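Local coordinates for protein HicA3 Toxin (Yersinia pestis, PDB 4P78) that is the toxin of a bacterial toxin-antitoxin pair, presumably an RNA-cleaving inhibitor of translation as in other HicA proteins, and is held in complex with the HicB3 antitoxin, at residues L6-R18 / V29-L42. Numbering follows the deposited sequence.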
ATOM      1  N   LEU C   6      -8.309  16.008 -19.771  1.00 27.44           N
ATOM      2  CA  LEU C   6      -7.650  16.581 -18.592  1.00 26.13           C
ATOM      3  C   LEU C   6      -6.548  17.559 -19.002  1.00 24.86           C
ATOM      4  O   LEU C   6      -6.454  18.659 -18.465  1.00 22.83           O
ATOM      5  CB  LEU C   6      -7.066  15.473 -17.694  1.00 25.20           C
ATOM      6  CG  LEU C   6      -6.183  15.952 -16.526  1.00 27.43           C
ATOM      7  CD1 LEU C   6      -6.897  17.014 -15.703  1.00 20.66           C
ATOM      8  CD2 LEU C   6      -5.759  14.768 -15.636  1.00 25.37           C
ATOM      9  N   ILE C   7      -5.722  17.147 -19.959  1.00 24.40           N
ATOM     10  CA  ILE C   7      -4.669  18.003 -20.511  1.00 28.05           C
ATOM     11  C   ILE C   7      -5.242  19.313 -21.082  1.00 28.16           C
ATOM     12  O   ILE C   7      -4.707  20.399 -20.840  1.00 26.16           O
ATOM     13  CB  ILE C   7      -3.864  17.252 -21.605  1.00 29.81           C
ATOM     14  CG1 ILE C   7      -3.056  16.104 -20.984  1.00 25.60           C
ATOM     15  CG2 ILE C   7      -2.959  18.210 -22.383  1.00 29.82           C
ATOM     16  CD1 ILE C   7      -2.227  15.321 -21.987  1.00 28.53           C
ATOM     17  N   LYS C   8      -6.349  19.223 -21.810  1.00 27.75           N
ATOM     18  CA  LYS C   8      -6.959  20.444 -22.342  1.00 28.52           C
ATOM     19  C   LYS C   8      -7.577  21.306 -21.229  1.00 27.88           C
ATOM     20  O   LYS C   8      -7.526  22.527 -21.299  1.00 26.14           O
ATOM     21  CB  LYS C   8      -7.970  20.089 -23.431  1.00 34.67           C
ATOM     22  CG  LYS C   8      -7.280  19.399 -24.634  1.00 39.64           C
ATOM     23  CD  LYS C   8      -8.184  18.408 -25.381  1.00 42.60           C
ATOM     24  CE  LYS C   8      -7.356  17.489 -26.283  1.00 46.76           C
ATOM     25  NZ  LYS C   8      -8.092  16.245 -26.682  1.00 50.71           N
ATOM     26  N   ARG C   9      -8.087  20.688 -20.164  1.00 27.68           N
ATOM     27  CA  ARG C   9      -8.519  21.480 -19.012  1.00 25.20           C
ATOM     28  C   ARG C   9      -7.334  22.153 -18.317  1.00 25.34           C
ATOM     29  O   ARG C   9      -7.461  23.271 -17.806  1.00 25.69           O
ATOM     30  CB  ARG C   9      -9.304  20.620 -18.026  1.00 29.04           C
ATOM     31  CG  ARG C   9     -10.700  20.284 -18.529  1.00 27.78           C
ATOM     32  CD  ARG C   9     -11.383  19.272 -17.644  1.00 35.28           C
ATOM     33  NE  ARG C   9     -12.677  18.876 -18.188  1.00 37.46           N
ATOM     34  CZ  ARG C   9     -13.795  19.564 -18.005  1.00 39.49           C
ATOM     35  NH1 ARG C   9     -13.773  20.680 -17.284  1.00 43.28           N
ATOM     36  NH2 ARG C   9     -14.931  19.140 -18.538  1.00 38.68           N
ATOM     37  N   LEU C  10      -6.179  21.494 -18.316  1.00 23.48           N
ATOM     38  CA  LEU C  10      -4.970  22.088 -17.739  1.00 24.52           C
ATOM     39  C   LEU C  10      -4.471  23.261 -18.600  1.00 27.67           C
ATOM     40  O   LEU C  10      -3.992  24.276 -18.080  1.00 24.51           O
ATOM     41  CB  LEU C  10      -3.877  21.027 -17.569  1.00 24.48           C
ATOM     42  CG  LEU C  10      -4.096  20.041 -16.405  1.00 29.07           C
ATOM     43  CD1 LEU C  10      -3.243  18.794 -16.534  1.00 22.43           C
ATOM     44  CD2 LEU C  10      -3.781  20.730 -15.088  1.00 27.93           C
ATOM     45  N   GLU C  11      -4.600  23.125 -19.916  1.00 24.74           N
ATOM     46  CA  GLU C  11      -4.225  24.197 -20.831  1.00 26.25           C
ATOM     47  C   GLU C  11      -5.144  25.397 -20.650  1.00 26.42           C
ATOM     48  O   GLU C  11      -4.688  26.537 -20.689  1.00 30.82           O
ATOM     49  CB  GLU C  11      -4.258  23.715 -22.281  1.00 27.62           C
ATOM     50  CG  GLU C  11      -3.118  22.779 -22.636  1.00 28.67           C
ATOM     51  CD  GLU C  11      -3.222  22.281 -24.064  1.00 35.56           C
ATOM     52  OE1 GLU C  11      -4.362  22.044 -24.515  1.00 29.05           O
ATOM     53  OE2 GLU C  11      -2.173  22.142 -24.734  1.00 34.77           O
ATOM     54  N   ASP C  12      -6.429  25.138 -20.447  1.00 25.88           N
ATOM     55  CA  ASP C  12      -7.387  26.197 -20.148  1.00 26.64           C
ATOM     56  C   ASP C  12      -6.989  26.970 -18.886  1.00 32.75           C
ATOM     57  O   ASP C  12      -7.320  28.140 -18.741  1.00 32.43           O
ATOM     58  CB  ASP C  12      -8.794  25.620 -19.979  1.00 31.15           C
ATOM     59  CG  ASP C  12      -9.392  25.123 -21.297  1.00 39.07           C
ATOM     60  OD1 ASP C  12      -8.897  25.527 -22.379  1.00 38.39           O
ATOM     61  OD2 ASP C  12     -10.362  24.328 -21.245  1.00 37.89           O
ATOM     62  N   ALA C  13      -6.275  26.312 -17.976  1.00 30.09           N
ATOM     63  CA  ALA C  13      -5.868  26.955 -16.734  1.00 31.31           C
ATOM     64  C   ALA C  13      -4.467  27.546 -16.841  1.00 33.71           C
ATOM     65  O   ALA C  13      -3.873  27.931 -15.825  1.00 31.92           O
ATOM     66  CB  ALA C  13      -5.941  25.965 -15.567  1.00 28.36           C
ATOM     67  N   GLY C  14      -3.936  27.611 -18.062  1.00 27.92           N
ATOM     68  CA  GLY C  14      -2.666  28.283 -18.296  1.00 29.82           C
ATOM     69  C   GLY C  14      -1.433  27.394 -18.333  1.00 33.02           C
ATOM     70  O   GLY C  14      -0.316  27.886 -18.498  1.00 33.30           O
ATOM     71  N   TRP C  15      -1.629  26.088 -18.181  1.00 25.51           N
ATOM     72  CA  TRP C  15      -0.531  25.131 -18.273  1.00 25.90           C
ATOM     73  C   TRP C  15      -0.213  24.799 -19.730  1.00 27.75           C
ATOM     74  O   TRP C  15      -1.076  24.904 -20.600  1.00 25.48           O
ATOM     75  CB  TRP C  15      -0.879  23.845 -17.494  1.00 27.36           C
ATOM     76  CG  TRP C  15      -0.964  24.090 -16.015  1.00 28.32           C
ATOM     77  CD1 TRP C  15      -2.025  24.620 -15.329  1.00 26.81           C
ATOM     78  CD2 TRP C  15       0.066  23.852 -15.043  1.00 24.85           C
ATOM     79  NE1 TRP C  15      -1.713  24.729 -13.990  1.00 27.24           N
ATOM     80  CE2 TRP C  15      -0.435  24.268 -13.791  1.00 27.52           C
ATOM     81  CE3 TRP C  15       1.362  23.329 -15.109  1.00 25.27           C
ATOM     82  CZ2 TRP C  15       0.308  24.163 -12.613  1.00 29.42           C
ATOM     83  CZ3 TRP C  15       2.101  23.231 -13.949  1.00 27.43           C
ATOM     84  CH2 TRP C  15       1.573  23.643 -12.713  1.00 28.19           C
ATOM     85  N   GLN C  16       1.025  24.387 -19.991  1.00 27.11           N
ATOM     86  CA  GLN C  16       1.423  23.977 -21.337  1.00 31.49           C
ATOM     87  C   GLN C  16       2.070  22.604 -21.296  1.00 24.49           C
ATOM     88  O   GLN C  16       2.777  22.298 -20.354  1.00 26.32           O
ATOM     89  CB  GLN C  16       2.397  24.987 -21.949  1.00 29.31           C
ATOM     90  CG  GLN C  16       1.788  26.365 -22.185  1.00 39.16           C
ATOM     91  CD  GLN C  16       2.835  27.452 -22.435  1.00 42.22           C
ATOM     92  OE1 GLN C  16       4.006  27.168 -22.686  1.00 33.96           O
ATOM     93  NE2 GLN C  16       2.405  28.710 -22.353  1.00 44.86           N
ATOM     94  N   ILE C  17       1.837  21.797 -22.323  1.00 27.27           N
ATOM     95  CA  ILE C  17       2.551  20.542 -22.499  1.00 23.33           C
ATOM     96  C   ILE C  17       4.032  20.833 -22.639  1.00 28.88           C
ATOM     97  O   ILE C  17       4.450  21.620 -23.492  1.00 27.54           O
ATOM     98  CB  ILE C  17       2.075  19.763 -23.736  1.00 25.97           C
ATOM     99  CG1 ILE C  17       0.598  19.386 -23.592  1.00 27.76           C
ATOM    100  CG2 ILE C  17       2.973  18.519 -23.957  1.00 25.51           C
ATOM    101  CD1 ILE C  17      -0.060  18.852 -24.866  1.00 28.16           C
ATOM    102  N   ARG C  18       4.817  20.205 -21.778  1.00 25.03           N
ATOM    103  CA  ARG C  18       6.254  20.324 -21.824  1.00 23.74           C
ATOM    104  C   ARG C  18       6.798  19.236 -22.756  1.00 23.86           C
ATOM    105  O   ARG C  18       7.583  19.494 -23.667  1.00 22.23           O
ATOM    106  CB  ARG C  18       6.815  20.211 -20.402  1.00 25.54           C
ATOM    107  CG  ARG C  18       8.289  20.413 -20.254  1.00 27.35           C
ATOM    108  CD  ARG C  18       8.691  20.341 -18.753  1.00 29.29           C
ATOM    109  NE  ARG C  18      10.130  20.133 -18.604  1.00 28.03           N
ATOM    110  CZ  ARG C  18      10.707  18.941 -18.573  1.00 29.90           C
ATOM    111  NH1 ARG C  18       9.962  17.841 -18.656  1.00 27.03           N
ATOM    112  NH2 ARG C  18      12.021  18.845 -18.445  1.00 35.00           N
ATOM    113  N   VAL C  29       3.063  12.413 -19.495  1.00 23.65           N
ATOM    114  CA  VAL C  29       3.148  13.747 -20.071  1.00 23.77           C
ATOM    115  C   VAL C  29       3.492  14.717 -18.925  1.00 24.45           C
ATOM    116  O   VAL C  29       2.868  14.667 -17.866  1.00 22.35           O
ATOM    117  CB  VAL C  29       1.833  14.130 -20.794  1.00 25.02           C
ATOM    118  CG1 VAL C  29       1.827  15.595 -21.235  1.00 22.05           C
ATOM    119  CG2 VAL C  29       1.610  13.225 -22.009  1.00 26.88           C
ATOM    120  N   THR C  30       4.522  15.541 -19.112  1.00 21.27           N
ATOM    121  CA  THR C  30       4.813  16.619 -18.166  1.00 22.02           C
ATOM    122  C   THR C  30       4.273  17.959 -18.676  1.00 23.40           C
ATOM    123  O   THR C  30       4.241  18.227 -19.887  1.00 22.88           O
ATOM    124  CB  THR C  30       6.331  16.766 -17.864  1.00 21.44           C
ATOM    125  OG1 THR C  30       7.061  17.158 -19.037  1.00 24.46           O
ATOM    126  CG2 THR C  30       6.900  15.475 -17.287  1.00 21.89           C
ATOM    127  N   LEU C  31       3.816  18.788 -17.751  1.00 22.88           N
ATOM    128  CA  LEU C  31       3.338  20.118 -18.112  1.00 24.44           C
ATOM    129  C   LEU C  31       4.000  21.142 -17.228  1.00 26.08           C
ATOM    130  O   LEU C  31       4.435  20.824 -16.122  1.00 25.34           O
ATOM    131  CB  LEU C  31       1.822  20.229 -17.979  1.00 21.72           C
ATOM    132  CG  LEU C  31       0.995  19.248 -18.819  1.00 24.47           C
ATOM    133  CD1 LEU C  31       0.600  17.989 -17.998  1.00 22.45           C
ATOM    134  CD2 LEU C  31      -0.224  19.973 -19.381  1.00 21.55           C
ATOM    135  N   CYS C  32       4.064  22.371 -17.723  1.00 24.67           N
ATOM    136  CA  CYS C  32       4.589  23.488 -16.963  1.00 26.50           C
ATOM    137  C   CYS C  32       3.702  24.699 -17.201  1.00 30.27           C
ATOM    138  O   CYS C  32       2.880  24.709 -18.115  1.00 28.60           O
ATOM    139  CB  CYS C  32       6.027  23.794 -17.371  1.00 27.27           C
ATOM    140  SG  CYS C  32       6.208  24.190 -19.123  1.00 37.78           S
ATOM    141  N   LYS C  33       3.873  25.725 -16.382  1.00 32.77           N
ATOM    142  CA  LYS C  33       3.062  26.925 -16.492  1.00 30.53           C
ATOM    143  C   LYS C  33       3.973  28.131 -16.365  1.00 33.43           C
ATOM    144  O   LYS C  33       4.724  28.238 -15.396  1.00 33.53           O
ATOM    145  CB  LYS C  33       1.963  26.939 -15.419  1.00 31.96           C
ATOM    146  CG  LYS C  33       1.031  28.142 -15.483  1.00 34.47           C
ATOM    147  CD  LYS C  33      -0.140  28.007 -14.506  1.00 33.44           C
ATOM    148  CE  LYS C  33      -1.108  29.172 -14.662  1.00 36.03           C
ATOM    149  NZ  LYS C  33      -2.323  29.023 -13.806  1.00 41.14           N
ATOM    150  N   PRO C  34       3.922  29.036 -17.358  1.00 37.88           N
ATOM    151  CA  PRO C  34       4.820  30.198 -17.426  1.00 36.11           C
ATOM    152  C   PRO C  34       4.748  31.030 -16.154  1.00 36.29           C
ATOM    153  O   PRO C  34       3.647  31.306 -15.679  1.00 34.28           O
ATOM    154  CB  PRO C  34       4.290  30.984 -18.632  1.00 38.74           C
ATOM    155  CG  PRO C  34       3.572  29.983 -19.449  1.00 35.09           C
ATOM    156  CD  PRO C  34       2.961  29.024 -18.477  1.00 31.94           C
ATOM    157  N   GLY C  35       5.903  31.391 -15.600  1.00 37.88           N
ATOM    158  CA  GLY C  35       5.954  32.165 -14.374  1.00 33.32           C
ATOM    159  C   GLY C  35       5.772  31.326 -13.118  1.00 45.98           C
ATOM    160  O   GLY C  35       5.741  31.854 -12.005  1.00 49.59           O
ATOM    161  N   VAL C  36       5.640  30.014 -13.292  1.00 42.70           N
ATOM    162  CA  VAL C  36       5.445  29.102 -12.172  1.00 38.53           C
ATOM    163  C   VAL C  36       6.541  28.041 -12.203  1.00 38.45           C
ATOM    164  O   VAL C  36       6.781  27.415 -13.238  1.00 39.84           O
ATOM    165  CB  VAL C  36       4.062  28.420 -12.221  1.00 37.81           C
ATOM    166  CG1 VAL C  36       3.854  27.523 -11.012  1.00 38.84           C
ATOM    167  CG2 VAL C  36       2.955  29.455 -12.313  1.00 37.49           C
ATOM    168  N   ARG C  37       7.213  27.842 -11.078  1.00 32.85           N
ATOM    169  CA  ARG C  37       8.316  26.896 -11.047  1.00 37.29           C
ATOM    170  C   ARG C  37       7.819  25.534 -10.538  1.00 33.82           C
ATOM    171  O   ARG C  37       8.319  24.994  -9.546  1.00 35.01           O
ATOM    172  CB  ARG C  37       9.457  27.436 -10.183  1.00 36.56           C
ATOM    173  CG  ARG C  37      10.029  28.779 -10.663  1.00 41.79           C
ATOM    174  CD  ARG C  37      10.950  29.390  -9.610  1.00 43.44           C
ATOM    175  NE  ARG C  37      10.260  29.534  -8.327  1.00 52.99           N
ATOM    176  CZ  ARG C  37      10.848  29.454  -7.133  1.00 53.90           C
ATOM    177  NH1 ARG C  37      12.152  29.226  -7.043  1.00 52.39           N
ATOM    178  NH2 ARG C  37      10.128  29.599  -6.023  1.00 53.82           N
ATOM    179  N   LYS C  38       6.816  24.995 -11.228  1.00 33.06           N
ATOM    180  CA  LYS C  38       6.250  23.697 -10.880  1.00 30.35           C
ATOM    181  C   LYS C  38       6.083  22.815 -12.113  1.00 31.43           C
ATOM    182  O   LYS C  38       6.059  23.305 -13.252  1.00 31.80           O
ATOM    183  CB  LYS C  38       4.905  23.871 -10.180  1.00 33.33           C
ATOM    184  CG  LYS C  38       4.968  24.667  -8.876  1.00 36.74           C
ATOM    185  CD  LYS C  38       3.637  24.587  -8.146  1.00 36.90           C
ATOM    186  CE  LYS C  38       3.676  25.276  -6.793  1.00 47.72           C
ATOM    187  NZ  LYS C  38       3.175  26.682  -6.865  1.00 58.65           N
ATOM    188  N   ILE C  39       5.970  21.513 -11.875  1.00 26.85           N
ATOM    189  CA  ILE C  39       5.727  20.539 -12.927  1.00 22.39           C
ATOM    190  C   ILE C  39       4.496  19.731 -12.564  1.00 25.68           C
ATOM    191  O   ILE C  39       4.277  19.409 -11.391  1.00 25.63           O
ATOM    192  CB  ILE C  39       6.940  19.585 -13.127  1.00 24.11           C
ATOM    193  CG1 ILE C  39       8.158  20.342 -13.663  1.00 24.30           C
ATOM    194  CG2 ILE C  39       6.580  18.422 -14.059  1.00 25.18           C
ATOM    195  CD1 ILE C  39       8.069  20.723 -15.121  1.00 25.79           C
ATOM    196  N   ILE C  40       3.674  19.419 -13.558  1.00 22.57           N
ATOM    197  CA  ILE C  40       2.663  18.389 -13.387  1.00 22.24           C
ATOM    198  C   ILE C  40       3.062  17.182 -14.228  1.00 25.31           C
ATOM    199  O   ILE C  40       3.349  17.313 -15.417  1.00 23.49           O
ATOM    200  CB  ILE C  40       1.260  18.890 -13.764  1.00 22.94           C
ATOM    201  CG1 ILE C  40       0.834  19.972 -12.771  1.00 20.79           C
ATOM    202  CG2 ILE C  40       0.238  17.730 -13.760  1.00 20.83           C
ATOM    203  CD1 ILE C  40      -0.529  20.518 -13.006  1.00 28.09           C
ATOM    204  N   THR C  41       3.137  16.016 -13.584  1.00 20.70           N
ATOM    205  CA  THR C  41       3.407  14.762 -14.280  1.00 20.81           C
ATOM    206  C   THR C  41       2.148  13.899 -14.288  1.00 22.03           C
ATOM    207  O   THR C  41       1.631  13.515 -13.227  1.00 22.70           O
ATOM    208  CB  THR C  41       4.583  13.963 -13.628  1.00 22.60           C
ATOM    209  OG1 THR C  41       5.770  14.761 -13.605  1.00 21.52           O
ATOM    210  CG2 THR C  41       4.861  12.689 -14.400  1.00 23.13           C
ATOM    211  N   LEU C  42       1.662  13.605 -15.492  1.00 23.50           N
ATOM    212  CA  LEU C  42       0.447  12.815 -15.702  1.00 24.81           C
ATOM    213  C   LEU C  42       0.720  11.471 -16.352  1.00 22.68           C
ATOM    214  O   LEU C  42       1.530  11.380 -17.272  1.00 24.82           O
ATOM    215  CB  LEU C  42      -0.542  13.568 -16.596  1.00 28.85           C
ATOM    216  CG  LEU C  42      -1.226  14.814 -16.067  1.00 30.15           C
ATOM    217  CD1 LEU C  42      -2.115  15.407 -17.162  1.00 28.50           C
ATOM    218  CD2 LEU C  42      -2.038  14.404 -14.852  1.00 25.05           C
TER
HETATM  219  O   HOH W   1      -2.773  27.127 -11.787  1.00 40.05           O
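Trp15 CG lies beside the backbone N and anti to the carbonyl carbon (chi1 -67°), which carries the indole between Lys33 and Ile40, while Lys33, its CG opposite the backbone N (chi1 -178°) and its chain extended, crosses one face of the ring, from CB over the six-membered ring to CD near NE1 and CE2. Ile40 CD1 sits 3.6 Å from the centroid of the six-membered ring of Trp15, almost on its normal; Lys33 CB lies over the opposite face, 3.7 Å from the same centroid, so both faces of that ring carry CH-pi contacts. The ammonium then passes the ring and bonds to the end of the helix: Lys33 NZ donates to Ala13 O at 2.8 Å, nearly in line with the carbonyl, and to a water that Trp15 NE1 also reaches weakly. Gly14, with positive phi, ends helix 3-12 in a Schellman motif, which turns the chain into strand 16-18. There Gln16 and Cys32 form an antiparallel hydrogen-bonded pair, Gln16 N to Cys32 O 2.7 Å and Cys32 N to Gln16 O 2.9 Å. Arg18 N bonds to Thr30 O, and Arg18 NH1 reaches Thr30 OG1 at 3.0 Å, the hydroxyl lying in the guanidinium plane; NE of the same group makes a salt bridge to Glu52 of the HicB3 antitoxin chain. Leu10 CD1 and Leu42 CD1 meet tip to tip at 3.6 Å, flanked by Leu6 and Ile7; helix 51-61 touches Leu6 through Leu53, and Leu10 and Ile40 through Ala61. Helix, three-stranded antiparallel sheet and second helix make the alpha-beta-beta-beta-alpha, double-stranded-RNA-binding-domain-like fold of HicA toxins.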